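Local coordinates for protein nidogen (Mus musculus, PDB 1NPE) that folds into a six-bladed YWTD beta-propeller through which nidogen probably binds laminin in the basement membrane, at residues Leu4-Thr9 with Phe245-Gln250; Ile12-Leu17 with Lys28-Ile33. All coordinates share one frame; numbering follows the deposited sequence.

How the contacts relate
From the N terminus the chain runs along strand 2-8, the first half of contact 1, then doubles back as strand 11-17 and again as strand 28-33; these last two meet in contact 2, which closes only a short hairpin loop. Five further blades follow before the chain returns at residues 245-250 to complete contact 1, a closure spanning almost the whole propeller, so contact 2 lies wholly within it. The two are neighbours in one blade: L4 N with L15 O, and F6 O with E13 N, probably form hydrogen bonds. Contact 1 ties the end of the last blade to this sheet, and contact 2 builds the sheet's outer side.

Contact 1. Residues Leu4-Thr9 with Phe245-Gln250; sequences LLFAQT and FHPHKQ. With CD (cadmium ion), chain G.
The amide NE2 of Q8 donates to the backbone carbonyl O of K249 at 3.0 Å, the one hydrogen bond between residues 4-9 and 245-250. NE2 sits nearly along the C=O axis of K249, but the bond bends at the hydrogen, with an N-H...O angle of 135°. Q8 holds CG beside its backbone N and runs extended from there (chi2 180°), and the length of a glutamine carries the amide across to the loop. The same NE2 also touches P247 CG at 3.9 Å. An alanine in place of Q8 would probably leave K249 O without this mate and open a gap beside the proline ring.

Beside this bond, two aromatics meet rim to rim: F6 CZ lies 3.8 Å from F245 CE2, each atom at the edge of the other's ring, while the side chains cross at about a right angle. P247 CB approaches the edge of the F6 ring at 4.4 Å, and P247 N lies above one face of the F245 ring, toward its rim, so the proline touches both rings and the amide of Q8. On the outer side of the loop, H248 ND1 binds a cadmium ion at 2.6 Å with a residue of another protein chain, and K249 NZ bonds to that chain's backbone. This anchoring belongs to the circular closure of a beta-propeller, whose loop 245-250 leads into strand 256-259, which pairs with strand 2-8.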
loop_
_atom_site.group_PDB
_atom_site.type_symbol
_atom_site.label_atom_id
_atom_site.label_comp_id
_atom_site.label_asym_id
_atom_site.label_seq_id
_atom_site.Cartn_x
_atom_site.Cartn_y
_atom_site.Cartn_z
ATOM N N LEU A 4 15.279 -9.453 11.815
ATOM C CA LEU A 4 14.685 -8.528 10.862
ATOM C C LEU A 4 13.743 -9.370 10.018
ATOM O O LEU A 4 14.081 -10.495 9.643
ATOM C CB LEU A 4 15.743 -7.920 9.946
ATOM C CG LEU A 4 16.170 -6.474 10.160
ATOM C CD1 LEU A 4 17.125 -6.087 9.038
ATOM C CD2 LEU A 4 14.960 -5.556 10.158
ATOM N N LEU A 5 12.574 -8.821 9.720
ATOM C CA LEU A 5 11.581 -9.521 8.923
ATOM C C LEU A 5 11.072 -8.613 7.820
ATOM O O LEU A 5 10.752 -7.447 8.071
ATOM C CB LEU A 5 10.404 -9.941 9.811
ATOM C CG LEU A 5 10.659 -11.006 10.879
ATOM C CD1 LEU A 5 9.720 -10.817 12.050
ATOM C CD2 LEU A 5 10.495 -12.380 10.274
ATOM N N PHE A 6 11.043 -9.124 6.592
ATOM C CA PHE A 6 10.522 -8.336 5.484
ATOM C C PHE A 6 9.637 -9.142 4.540
ATOM O O PHE A 6 9.728 -10.365 4.478
ATOM C CB PHE A 6 11.625 -7.569 4.738
ATOM C CG PHE A 6 12.615 -8.438 4.015
ATOM C CD1 PHE A 6 13.846 -8.743 4.596
ATOM C CD2 PHE A 6 12.349 -8.890 2.726
ATOM C CE1 PHE A 6 14.807 -9.481 3.904
ATOM C CE2 PHE A 6 13.301 -9.627 2.021
ATOM C CZ PHE A 6 14.537 -9.921 2.614
ATOM N N ALA A 7 8.761 -8.446 3.825
ATOM C CA ALA A 7 7.828 -9.087 2.918
ATOM C C ALA A 7 8.185 -9.040 1.437
ATOM O O ALA A 7 8.794 -8.087 0.952
ATOM C CB ALA A 7 6.436 -8.507 3.127
ATOM N N GLN A 8 7.796 -10.105 0.742
ATOM C CA GLN A 8 7.970 -10.267 -0.698
ATOM C C GLN A 8 6.724 -11.005 -1.160
ATOM O O GLN A 8 5.945 -11.489 -0.331
ATOM C CB GLN A 8 9.205 -11.102 -1.037
ATOM C CG GLN A 8 10.477 -10.296 -1.215
ATOM C CD GLN A 8 11.687 -11.158 -1.543
ATOM O OE1 GLN A 8 11.905 -12.199 -0.929
ATOM N NE2 GLN A 8 12.487 -10.716 -2.504
ATOM N N THR A 9 6.509 -11.054 -2.471
ATOM C CA THR A 9 5.351 -11.746 -3.013
ATOM C C THR A 9 5.495 -13.224 -2.693
ATOM O O THR A 9 6.529 -13.829 -2.975
ATOM C CB THR A 9 5.226 -11.539 -4.540
ATOM O OG1 THR A 9 4.966 -10.157 -4.817
ATOM C CG2 THR A 9 4.101 -12.376 -5.121
ATOM N N PHE A 245 21.310 -5.250 1.854
ATOM C CA PHE A 245 21.113 -6.676 1.657
ATOM C C PHE A 245 20.263 -6.917 0.422
ATOM O O PHE A 245 19.125 -6.457 0.350
ATOM C CB PHE A 245 20.427 -7.316 2.866
ATOM C CG PHE A 245 20.021 -8.743 2.638
ATOM C CD1 PHE A 245 20.976 -9.715 2.352
ATOM C CD2 PHE A 245 18.686 -9.119 2.698
ATOM C CE1 PHE A 245 20.607 -11.040 2.130
ATOM C CE2 PHE A 245 18.302 -10.441 2.477
ATOM C CZ PHE A 245 19.264 -11.404 2.192
ATOM N N HIS A 246 20.824 -7.636 -0.543
ATOM C CA HIS A 246 20.113 -7.976 -1.766
ATOM C C HIS A 246 19.711 -9.437 -1.702
ATOM O O HIS A 246 20.575 -10.312 -1.775
ATOM C CB HIS A 246 21.009 -7.832 -3.002
ATOM C CG HIS A 246 21.382 -6.427 -3.342
ATOM N ND1 HIS A 246 22.322 -5.714 -2.630
ATOM C CD2 HIS A 246 20.990 -5.623 -4.359
ATOM C CE1 HIS A 246 22.496 -4.533 -3.195
ATOM N NE2 HIS A 246 21.701 -4.452 -4.247
ATOM N N PRO A 247 18.417 -9.732 -1.497
ATOM C CA PRO A 247 18.017 -11.143 -1.454
ATOM C C PRO A 247 18.236 -11.730 -2.856
ATOM O O PRO A 247 18.048 -11.032 -3.849
ATOM C CB PRO A 247 16.533 -11.068 -1.102
ATOM C CG PRO A 247 16.115 -9.711 -1.590
ATOM C CD PRO A 247 17.278 -8.849 -1.203
ATOM N N HIS A 248 18.670 -12.987 -2.933
ATOM C CA HIS A 248 18.930 -13.625 -4.227
ATOM C C HIS A 248 17.759 -13.544 -5.209
ATOM O O HIS A 248 17.954 -13.277 -6.395
ATOM C CB HIS A 248 19.391 -15.075 -4.038
ATOM C CG HIS A 248 20.771 -15.193 -3.470
ATOM N ND1 HIS A 248 21.889 -14.737 -4.136
ATOM C CD2 HIS A 248 21.208 -15.648 -2.271
ATOM C CE1 HIS A 248 22.951 -14.897 -3.369
ATOM N NE2 HIS A 248 22.566 -15.449 -2.232
ATOM N N LYS A 249 16.550 -13.769 -4.704
ATOM C CA LYS A 249 15.343 -13.694 -5.521
ATOM C C LYS A 249 14.952 -12.213 -5.534
ATOM O O LYS A 249 14.310 -11.722 -4.601
ATOM C CB LYS A 249 14.237 -14.547 -4.892
ATOM C CG LYS A 249 12.985 -14.653 -5.727
ATOM C CD LYS A 249 12.835 -16.023 -6.319
ATOM C CE LYS A 249 12.580 -17.062 -5.255
ATOM N NZ LYS A 249 12.369 -18.408 -5.848
ATOM N N GLN A 250 15.364 -11.508 -6.585
ATOM C CA GLN A 250 15.127 -10.069 -6.712
ATOM C C GLN A 250 13.703 -9.587 -7.028
ATOM O O GLN A 250 13.496 -8.809 -7.959
ATOM C CB GLN A 250 16.149 -9.458 -7.693
ATOM C CG GLN A 250 17.625 -9.686 -7.288
ATOM C CD GLN A 250 18.643 -9.101 -8.280
ATOM O OE1 GLN A 250 18.601 -9.383 -9.484
ATOM N NE2 GLN A 250 19.581 -8.300 -7.764
HETATM CD CD CD G . 22.155 -14.150 -6.698
HETATM O O HOH W 1 20.459 -11.988 -7.046
#

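Contact 2. Residues Ile12-Leu17 with Lys28-Ile33; sequences IERLPL and KAFLHI. With CD (cadmium ion), chain E.
A classic beta bulge interrupts the antiparallel hairpin of strands 11-17 and 28-33 at the outer side of this propeller blade, where F30 and L31 together face I12. The carbonyl of I12 is gripped twice: F30 N donates to I12 O at 2.9 Å, and L31 N adds a weak bond to I12 O at 3.3 Å. In return I12 N donates to L31 O at 3.0 Å. Past the bulge, E13 and A29 form a non-hydrogen-bonded pair, and regular pairing resumes with R14 and K28, bonded in both directions, K28 N to R14 O at 2.9 Å.

F30 holds CG anti to the backbone N (chi1 163°), and its side chain lies alongside that of I12, pointing the same way. The branched I12 suits this place: CG2 meets the edge of the F30 ring at CD2, 3.7 Å away, and the side chain also packs on I38, L41 and W52 of the next blade, where F30 reaches V50. F30 CB also packs on R14 CB at 3.8 Å. E13 starts away from 28-33, but bends at chi2 (76°) and brings its carboxylate back over the backbone of K28 and A29; OE1 makes a salt bridge with K11. H32 ND1 binds a cadmium ion at 2.5 Å, together with an acidic residue of another protein chain.

The extended arms of R14 and K28 share a face, with R14 NE and K28 NZ 5.5 Å apart; these like charges probably repel mildly, a cost more easily borne near solvent than among the apolar residues around I12.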
loop_
_atom_site.group_PDB
_atom_site.type_symbol
_atom_site.label_atom_id
_atom_site.label_comp_id
_atom_site.label_asym_id
_atom_site.label_seq_id
_atom_site.Cartn_x
_atom_site.Cartn_y
_atom_site.Cartn_z
ATOM N N ILE A 12 7.603 -14.284 3.533
ATOM C CA ILE A 12 8.098 -13.340 4.528
ATOM C C ILE A 12 9.512 -13.848 4.822
ATOM O O ILE A 12 9.691 -15.013 5.188
ATOM C CB ILE A 12 7.296 -13.352 5.851
ATOM C CG1 ILE A 12 5.878 -12.815 5.642
ATOM C CG2 ILE A 12 8.006 -12.495 6.895
ATOM C CD1 ILE A 12 5.037 -12.876 6.908
ATOM N N GLU A 13 10.508 -12.989 4.622
ATOM C CA GLU A 13 11.901 -13.350 4.861
ATOM C C GLU A 13 12.349 -13.004 6.279
ATOM O O GLU A 13 11.828 -12.080 6.902
ATOM C CB GLU A 13 12.812 -12.666 3.838
ATOM C CG GLU A 13 14.266 -13.164 3.827
ATOM C CD GLU A 13 14.451 -14.527 3.157
ATOM O OE1 GLU A 13 13.453 -15.227 2.894
ATOM O OE2 GLU A 13 15.608 -14.900 2.887
ATOM N N ARG A 14 13.361 -13.721 6.753
ATOM C CA ARG A 14 13.898 -13.530 8.094
ATOM C C ARG A 14 15.427 -13.552 8.115
ATOM O O ARG A 14 16.055 -14.400 7.470
ATOM C CB ARG A 14 13.374 -14.648 8.994
ATOM C CG ARG A 14 13.994 -14.720 10.367
ATOM C CD ARG A 14 13.539 -15.969 11.106
ATOM N NE ARG A 14 13.980 -15.927 12.496
ATOM C CZ ARG A 14 13.450 -16.645 13.479
ATOM N NH1 ARG A 14 12.450 -17.483 13.237
ATOM N NH2 ARG A 14 13.912 -16.508 14.716
ATOM N N LEU A 15 16.023 -12.600 8.831
ATOM C CA LEU A 15 17.477 -12.555 8.977
ATOM C C LEU A 15 17.857 -11.952 10.317
ATOM O O LEU A 15 17.295 -10.943 10.746
ATOM C CB LEU A 15 18.170 -11.812 7.829
ATOM C CG LEU A 15 18.031 -10.305 7.662
ATOM C CD1 LEU A 15 19.292 -9.751 7.023
ATOM C CD2 LEU A 15 16.813 -10.000 6.819
ATOM N N PRO A 16 18.826 -12.573 10.997
ATOM C CA PRO A 16 19.340 -12.166 12.306
ATOM C C PRO A 16 19.980 -10.791 12.337
ATOM O O PRO A 16 20.539 -10.331 11.344
ATOM C CB PRO A 16 20.382 -13.245 12.611
ATOM C CG PRO A 16 19.891 -14.431 11.841
ATOM C CD PRO A 16 19.493 -13.802 10.542
ATOM N N LEU A 17 19.875 -10.150 13.497
ATOM C CA LEU A 17 20.459 -8.840 13.746
ATOM C C LEU A 17 21.334 -8.966 14.984
ATOM O O LEU A 17 20.823 -8.974 16.103
ATOM C CB LEU A 17 19.381 -7.794 14.038
ATOM C CG LEU A 17 18.941 -6.774 12.988
ATOM C CD1 LEU A 17 18.139 -5.688 13.705
ATOM C CD2 LEU A 17 20.135 -6.144 12.285
ATOM N N LYS A 28 16.974 -16.673 5.870
ATOM C CA LYS A 28 16.171 -17.818 5.467
ATOM C C LYS A 28 14.701 -17.414 5.526
ATOM O O LYS A 28 14.334 -16.462 6.225
ATOM C CB LYS A 28 16.431 -19.016 6.395
ATOM C CG LYS A 28 15.973 -18.802 7.842
ATOM C CD LYS A 28 16.468 -19.907 8.781
ATOM C CE LYS A 28 15.981 -19.660 10.214
ATOM N NZ LYS A 28 16.585 -20.599 11.214
ATOM N N ALA A 29 13.865 -18.135 4.785
ATOM C CA ALA A 29 12.438 -17.852 4.758
ATOM C C ALA A 29 11.780 -18.141 6.098
ATOM O O ALA A 29 12.047 -19.166 6.730
ATOM C CB ALA A 29 11.764 -18.658 3.663
ATOM N N PHE A 30 10.965 -17.197 6.552
ATOM C CA PHE A 30 10.236 -17.357 7.800
ATOM C C PHE A 30 8.967 -18.146 7.499
ATOM O O PHE A 30 8.610 -19.079 8.215
ATOM C CB PHE A 30 9.848 -15.990 8.374
ATOM C CG PHE A 30 8.761 -16.052 9.418
ATOM C CD1 PHE A 30 8.900 -16.859 10.544
ATOM C CD2 PHE A 30 7.597 -15.304 9.272
ATOM C CE1 PHE A 30 7.896 -16.921 11.506
ATOM C CE2 PHE A 30 6.589 -15.357 10.224
ATOM C CZ PHE A 30 6.734 -16.166 11.346
ATOM N N LEU A 31 8.314 -17.783 6.404
ATOM C CA LEU A 31 7.070 -18.420 6.036
ATOM C C LEU A 31 6.809 -18.282 4.551
ATOM O O LEU A 31 7.133 -17.260 3.942
ATOM C CB LEU A 31 5.936 -17.731 6.799
ATOM C CG LEU A 31 4.678 -18.492 7.197
ATOM C CD1 LEU A 31 5.023 -19.546 8.241
ATOM C CD2 LEU A 31 3.675 -17.499 7.766
ATOM N N HIS A 32 6.244 -19.332 3.969
ATOM C CA HIS A 32 5.878 -19.330 2.564
ATOM C C HIS A 32 4.355 -19.382 2.461
ATOM O O HIS A 32 3.719 -20.312 2.972
ATOM C CB HIS A 32 6.462 -20.546 1.835
ATOM C CG HIS A 32 7.848 -20.338 1.319
ATOM N ND1 HIS A 32 8.935 -21.030 1.808
ATOM C CD2 HIS A 32 8.323 -19.540 0.334
ATOM C CE1 HIS A 32 10.019 -20.670 1.146
ATOM N NE2 HIS A 32 9.675 -19.766 0.246
ATOM N N ILE A 33 3.772 -18.354 1.852
ATOM C CA ILE A 33 2.329 -18.299 1.637
ATOM C C ILE A 33 2.230 -17.950 0.153
ATOM O O ILE A 33 1.916 -16.815 -0.215
ATOM C CB ILE A 33 1.625 -17.211 2.496
ATOM C CG1 ILE A 33 2.131 -17.223 3.939
ATOM C CG2 ILE A 33 0.141 -17.492 2.543
ATOM C CD1 ILE A 33 3.265 -16.252 4.192
HETATM CD CD CD E . 8.303 -23.186 2.922
HETATM O O HOH W 2 6.139 -22.669 4.469
#